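Local coordinates for protein deferrochelatase (Vibrio cholerae, PDB 5DE0) that binds heme b and probably acts as a dye-decolorizing (DyP-type) peroxidase, at residues E130-M142 / L236-L248. Residues are numbered along the deposited sequence; the frame is centred on the assembly and turned at random.
Sequences ETYGFRYLDARDM and LPYGSVSGDHGLL. With HEM (protoporphyrin IX containing Fe), chain F.
F134 and P237 are joined by a nearly straight hydrogen bond (F134 N to P237 O, 2.9 Å), and the same oxygen sits over one face of the F134 phenyl ring, 3.8 Å above its plane and displaced toward the rim. With CG set between the backbone N and carbonyl carbon of F134 (chi1 53°), the ring turns back over the strand it meets, bringing CE2 to 3.7 Å from Y238 CA. The pyrrolidine ring of P237 packs against F134 O at the strand end and against the loop after it: CG meets Y136 CB and lies 3.4 Å from R140 O. Beyond it, the extended side chain of M142 runs with CG over the centre of the Y136 ring and delivers CE to Y238 O. Earlier in strand 130-134, T131 CG2, anti to the backbone N, meets Y238 CG at 3.6 Å, while T131 CB and OG1 rest against L248 CD2. Two waters also link the segments: one bridges Y132 O and G239 N, the other accepts from M142 N and makes weak bonds to D141 OD1 and G246 O. D141 OD1 lies against L247 CB at 3.4 Å, and D141 OD2 is hydrogen-bonded to T143 N and H181 NE2. Both residues belong to the heme pocket: D141 OD2 approaches vinyl carbon CBC, and L247 CD2 packs on pyrrole carbons C2C and C3C. The short segments 130-134 and 236-239, at 126° between their N-to-C directions, end strands 125-134 and 232-239, outermost in their sheets within the chain; the contact thus joins the two ferredoxin-like halves of the DyP peroxidase fold.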
# COMPACT_ATOMS: atom_id res chain seq x y z
N GLU B 130 -10.27 3.07 2.91
CA GLU B 130 -9.04 2.80 3.66
C GLU B 130 -7.84 3.11 2.77
O GLU B 130 -7.51 2.34 1.87
CB GLU B 130 -9.01 1.35 4.14
CG GLU B 130 -7.75 0.97 4.91
CD GLU B 130 -7.77 -0.48 5.37
OE1 GLU B 130 -8.82 -1.14 5.22
OE2 GLU B 130 -6.73 -0.96 5.88
N THR B 131 -7.19 4.24 3.03
CA THR B 131 -6.11 4.70 2.16
C THR B 131 -4.78 4.78 2.90
O THR B 131 -4.66 5.45 3.92
CB THR B 131 -6.43 6.08 1.56
OG1 THR B 131 -7.75 6.07 1.00
CG2 THR B 131 -5.42 6.42 0.47
N TYR B 132 -3.78 4.09 2.36
CA TYR B 132 -2.43 4.14 2.89
C TYR B 132 -1.58 5.10 2.07
O TYR B 132 -1.23 4.81 0.92
CB TYR B 132 -1.80 2.75 2.92
CG TYR B 132 -2.42 1.82 3.93
CD1 TYR B 132 -3.51 1.02 3.59
CD2 TYR B 132 -1.93 1.73 5.22
CE1 TYR B 132 -4.08 0.16 4.51
CE2 TYR B 132 -2.50 0.88 6.15
CZ TYR B 132 -3.57 0.10 5.79
OH TYR B 132 -4.14 -0.75 6.71
N GLY B 133 -1.24 6.24 2.66
CA GLY B 133 -0.45 7.25 1.99
C GLY B 133 1.04 7.06 2.22
O GLY B 133 1.45 6.45 3.21
N PHE B 134 1.85 7.57 1.30
CA PHE B 134 3.30 7.49 1.44
C PHE B 134 3.97 8.71 0.84
O PHE B 134 3.56 9.22 -0.20
CB PHE B 134 3.83 6.21 0.77
CG PHE B 134 3.41 6.04 -0.66
CD1 PHE B 134 4.16 6.57 -1.70
CD2 PHE B 134 2.26 5.32 -0.98
CE1 PHE B 134 3.77 6.41 -3.02
CE2 PHE B 134 1.87 5.15 -2.30
CZ PHE B 134 2.63 5.70 -3.32
N ARG B 135 5.01 9.20 1.52
CA ARG B 135 5.82 10.28 1.00
C ARG B 135 6.43 9.85 -0.32
O ARG B 135 7.00 8.76 -0.42
CB ARG B 135 6.90 10.69 2.00
CG ARG B 135 7.71 11.90 1.59
CD ARG B 135 8.75 12.24 2.65
NE ARG B 135 8.12 12.57 3.93
CZ ARG B 135 8.78 12.62 5.08
NH1 ARG B 135 10.07 12.36 5.13
NH2 ARG B 135 8.13 12.94 6.20
N TYR B 136 6.30 10.69 -1.34
CA TYR B 136 6.74 10.34 -2.69
C TYR B 136 7.91 11.21 -3.12
O TYR B 136 7.75 12.41 -3.36
CB TYR B 136 5.57 10.48 -3.67
CG TYR B 136 5.86 10.03 -5.08
CD1 TYR B 136 5.98 8.68 -5.38
CD2 TYR B 136 6.00 10.95 -6.11
CE1 TYR B 136 6.24 8.25 -6.67
CE2 TYR B 136 6.25 10.54 -7.41
CZ TYR B 136 6.37 9.19 -7.68
OH TYR B 136 6.63 8.77 -8.97
N LEU B 137 9.09 10.59 -3.22
CA LEU B 137 10.34 11.28 -3.51
C LEU B 137 10.59 12.38 -2.47
O LEU B 137 10.36 12.17 -1.28
CB LEU B 137 10.32 11.87 -4.93
CG LEU B 137 10.06 10.85 -6.04
CD1 LEU B 137 10.11 11.51 -7.41
CD2 LEU B 137 11.04 9.69 -5.95
N ASP B 138 11.05 13.54 -2.92
CA ASP B 138 11.28 14.65 -2.01
C ASP B 138 9.99 15.42 -1.75
O ASP B 138 9.82 16.54 -2.22
CB ASP B 138 12.37 15.59 -2.55
CG ASP B 138 12.18 15.93 -4.01
OD1 ASP B 138 11.90 15.01 -4.81
OD2 ASP B 138 12.32 17.12 -4.37
N ALA B 139 9.08 14.79 -1.00
CA ALA B 139 7.80 15.38 -0.64
C ALA B 139 7.03 15.89 -1.85
O ALA B 139 6.51 17.01 -1.84
CB ALA B 139 7.99 16.50 0.37
N ARG B 140 6.98 15.08 -2.90
CA ARG B 140 6.31 15.48 -4.13
C ARG B 140 4.98 14.76 -4.31
O ARG B 140 4.81 13.62 -3.88
CB ARG B 140 7.20 15.21 -5.34
CG ARG B 140 8.64 15.69 -5.18
CD ARG B 140 9.36 15.72 -6.52
NE ARG B 140 9.14 16.97 -7.23
CZ ARG B 140 9.97 18.01 -7.19
NH1 ARG B 140 11.08 17.95 -6.48
NH2 ARG B 140 9.68 19.12 -7.87
N ASP B 141 4.03 15.44 -4.94
CA ASP B 141 2.82 14.81 -5.42
C ASP B 141 3.19 14.03 -6.68
O ASP B 141 4.24 14.29 -7.27
CB ASP B 141 1.73 15.85 -5.70
CG ASP B 141 0.42 15.23 -6.14
OD1 ASP B 141 -0.35 14.78 -5.27
OD2 ASP B 141 0.16 15.19 -7.36
N MET B 142 2.36 13.08 -7.08
CA MET B 142 2.63 12.29 -8.28
C MET B 142 2.54 13.14 -9.55
O MET B 142 2.81 12.66 -10.65
CB MET B 142 1.67 11.11 -8.37
CG MET B 142 1.90 10.07 -7.29
SD MET B 142 0.64 8.79 -7.28
CE MET B 142 1.31 7.68 -6.03
N LEU B 236 -1.03 13.13 1.49
CA LEU B 236 0.05 12.24 1.08
C LEU B 236 -0.40 11.43 -0.14
O LEU B 236 -1.55 11.01 -0.22
CB LEU B 236 0.44 11.30 2.22
CG LEU B 236 1.92 11.07 2.48
CD1 LEU B 236 2.68 12.38 2.57
CD2 LEU B 236 2.11 10.27 3.76
N PRO B 237 0.51 11.25 -1.11
CA PRO B 237 0.25 10.43 -2.30
C PRO B 237 -0.13 9.00 -1.94
O PRO B 237 0.22 8.54 -0.85
CB PRO B 237 1.58 10.47 -3.06
CG PRO B 237 2.25 11.72 -2.58
CD PRO B 237 1.84 11.87 -1.15
N TYR B 238 -0.83 8.30 -2.83
CA TYR B 238 -1.31 6.95 -2.55
C TYR B 238 -1.54 6.16 -3.83
O TYR B 238 -1.54 6.72 -4.92
CB TYR B 238 -2.61 7.00 -1.76
CG TYR B 238 -3.81 7.31 -2.64
CD1 TYR B 238 -4.09 8.61 -3.03
CD2 TYR B 238 -4.65 6.29 -3.09
CE1 TYR B 238 -5.18 8.89 -3.84
CE2 TYR B 238 -5.73 6.56 -3.91
CZ TYR B 238 -5.99 7.87 -4.28
OH TYR B 238 -7.06 8.15 -5.09
N GLY B 239 -1.77 4.86 -3.68
CA GLY B 239 -2.31 4.05 -4.75
C GLY B 239 -1.33 3.22 -5.56
O GLY B 239 -0.14 3.14 -5.24
N SER B 240 -1.85 2.59 -6.61
CA SER B 240 -1.06 1.73 -7.47
C SER B 240 -1.15 2.19 -8.93
O SER B 240 -2.02 2.98 -9.28
CB SER B 240 -1.52 0.28 -7.35
OG SER B 240 -2.87 0.14 -7.75
N VAL B 241 -0.26 1.67 -9.76
CA VAL B 241 -0.19 2.07 -11.17
C VAL B 241 -1.43 1.61 -11.95
O VAL B 241 -1.97 2.36 -12.76
CB VAL B 241 1.08 1.51 -11.84
CG1 VAL B 241 1.14 1.94 -13.30
CG2 VAL B 241 2.32 1.96 -11.09
N SER B 242 -1.87 0.38 -11.69
CA SER B 242 -2.98 -0.21 -12.43
C SER B 242 -4.34 0.12 -11.82
O SER B 242 -5.38 -0.21 -12.39
CB SER B 242 -2.81 -1.73 -12.52
OG SER B 242 -2.87 -2.31 -11.23
N GLY B 243 -4.33 0.75 -10.65
CA GLY B 243 -5.56 1.12 -9.98
C GLY B 243 -5.62 2.61 -9.70
O GLY B 243 -4.94 3.39 -10.36
N ASP B 244 -6.43 3.00 -8.73
CA ASP B 244 -6.50 4.40 -8.31
C ASP B 244 -5.16 4.87 -7.77
O ASP B 244 -4.54 4.19 -6.96
CB ASP B 244 -7.59 4.60 -7.26
CG ASP B 244 -8.99 4.57 -7.84
OD1 ASP B 244 -9.12 4.50 -9.08
OD2 ASP B 244 -9.96 4.62 -7.05
N HIS B 245 -4.72 6.03 -8.23
CA HIS B 245 -3.54 6.67 -7.66
C HIS B 245 -3.68 8.18 -7.74
O HIS B 245 -4.26 8.71 -8.68
CB HIS B 245 -2.26 6.20 -8.36
CG HIS B 245 -2.30 6.36 -9.85
ND1 HIS B 245 -2.63 5.33 -10.70
CD2 HIS B 245 -2.03 7.42 -10.64
CE1 HIS B 245 -2.57 5.75 -11.95
NE2 HIS B 245 -2.21 7.02 -11.94
N GLY B 246 -3.16 8.86 -6.73
CA GLY B 246 -3.24 10.31 -6.67
C GLY B 246 -2.91 10.83 -5.29
O GLY B 246 -1.92 10.43 -4.68
N LEU B 247 -3.77 11.71 -4.78
CA LEU B 247 -3.52 12.34 -3.50
C LEU B 247 -4.69 12.17 -2.54
O LEU B 247 -5.83 12.47 -2.88
CB LEU B 247 -3.23 13.83 -3.69
CG LEU B 247 -2.92 14.63 -2.42
CD1 LEU B 247 -1.57 14.23 -1.85
CD2 LEU B 247 -2.96 16.13 -2.70
N LEU B 248 -4.40 11.67 -1.34
CA LEU B 248 -5.38 11.69 -0.27
C LEU B 248 -5.26 13.03 0.42
O LEU B 248 -4.42 13.21 1.29
CB LEU B 248 -5.16 10.54 0.72
CG LEU B 248 -6.31 10.20 1.68
CD1 LEU B 248 -6.52 11.25 2.77
CD2 LEU B 248 -7.60 9.97 0.91
CHA HEM F . -0.80 24.52 -2.19
CHB HEM F . -5.21 23.83 -0.31
CHC HEM F . -5.96 20.09 -3.33
CHD HEM F . -1.27 20.26 -4.56
C1A HEM F . -1.93 24.66 -1.42
C2A HEM F . -2.15 25.67 -0.40
C3A HEM F . -3.36 25.47 0.12
C4A HEM F . -3.96 24.34 -0.55
CMA HEM F . -4.04 26.30 1.24
CAA HEM F . -1.14 26.77 0.01
CBA HEM F . -1.59 28.09 -0.61
CGA HEM F . -0.55 29.15 -0.36
O1A HEM F . 0.47 29.16 -1.10
O2A HEM F . -0.75 29.98 0.56
C1B HEM F . -5.82 22.82 -1.02
C2B HEM F . -7.22 22.47 -0.94
C3B HEM F . -7.45 21.44 -1.76
C4B HEM F . -6.19 21.09 -2.41
CMB HEM F . -8.29 23.15 -0.05
CAB HEM F . -8.84 20.80 -1.93
CBB HEM F . -9.04 19.73 -2.71
C1C HEM F . -4.74 19.78 -3.91
C2C HEM F . -4.48 18.67 -4.81
C3C HEM F . -3.17 18.72 -5.15
C4C HEM F . -2.59 19.86 -4.47
CMC HEM F . -5.54 17.65 -5.26
CAC HEM F . -2.34 17.81 -6.08
CBC HEM F . -2.83 16.82 -6.82
C1D HEM F . -0.74 21.46 -4.15
C2D HEM F . 0.52 22.02 -4.61
C3D HEM F . 0.67 23.35 -3.86
C4D HEM F . -0.51 23.47 -3.03
CMD HEM F . 1.50 21.40 -5.62
CAD HEM F . 1.83 24.35 -3.99
CBD HEM F . 2.95 24.00 -3.02
CGD HEM F . 2.47 24.14 -1.60
O1D HEM F . 2.10 23.11 -0.98
O2D HEM F . 2.45 25.29 -1.08
NA HEM F . -3.06 23.87 -1.49
NB HEM F . -5.22 21.96 -1.92
NC HEM F . -3.57 20.48 -3.73
ND HEM F . -1.31 22.34 -3.23
FE HEM F . -3.30 22.21 -2.67
O HOH W 1 -1.12 3.21 -1.27
O HOH W 2 -0.03 12.23 -5.63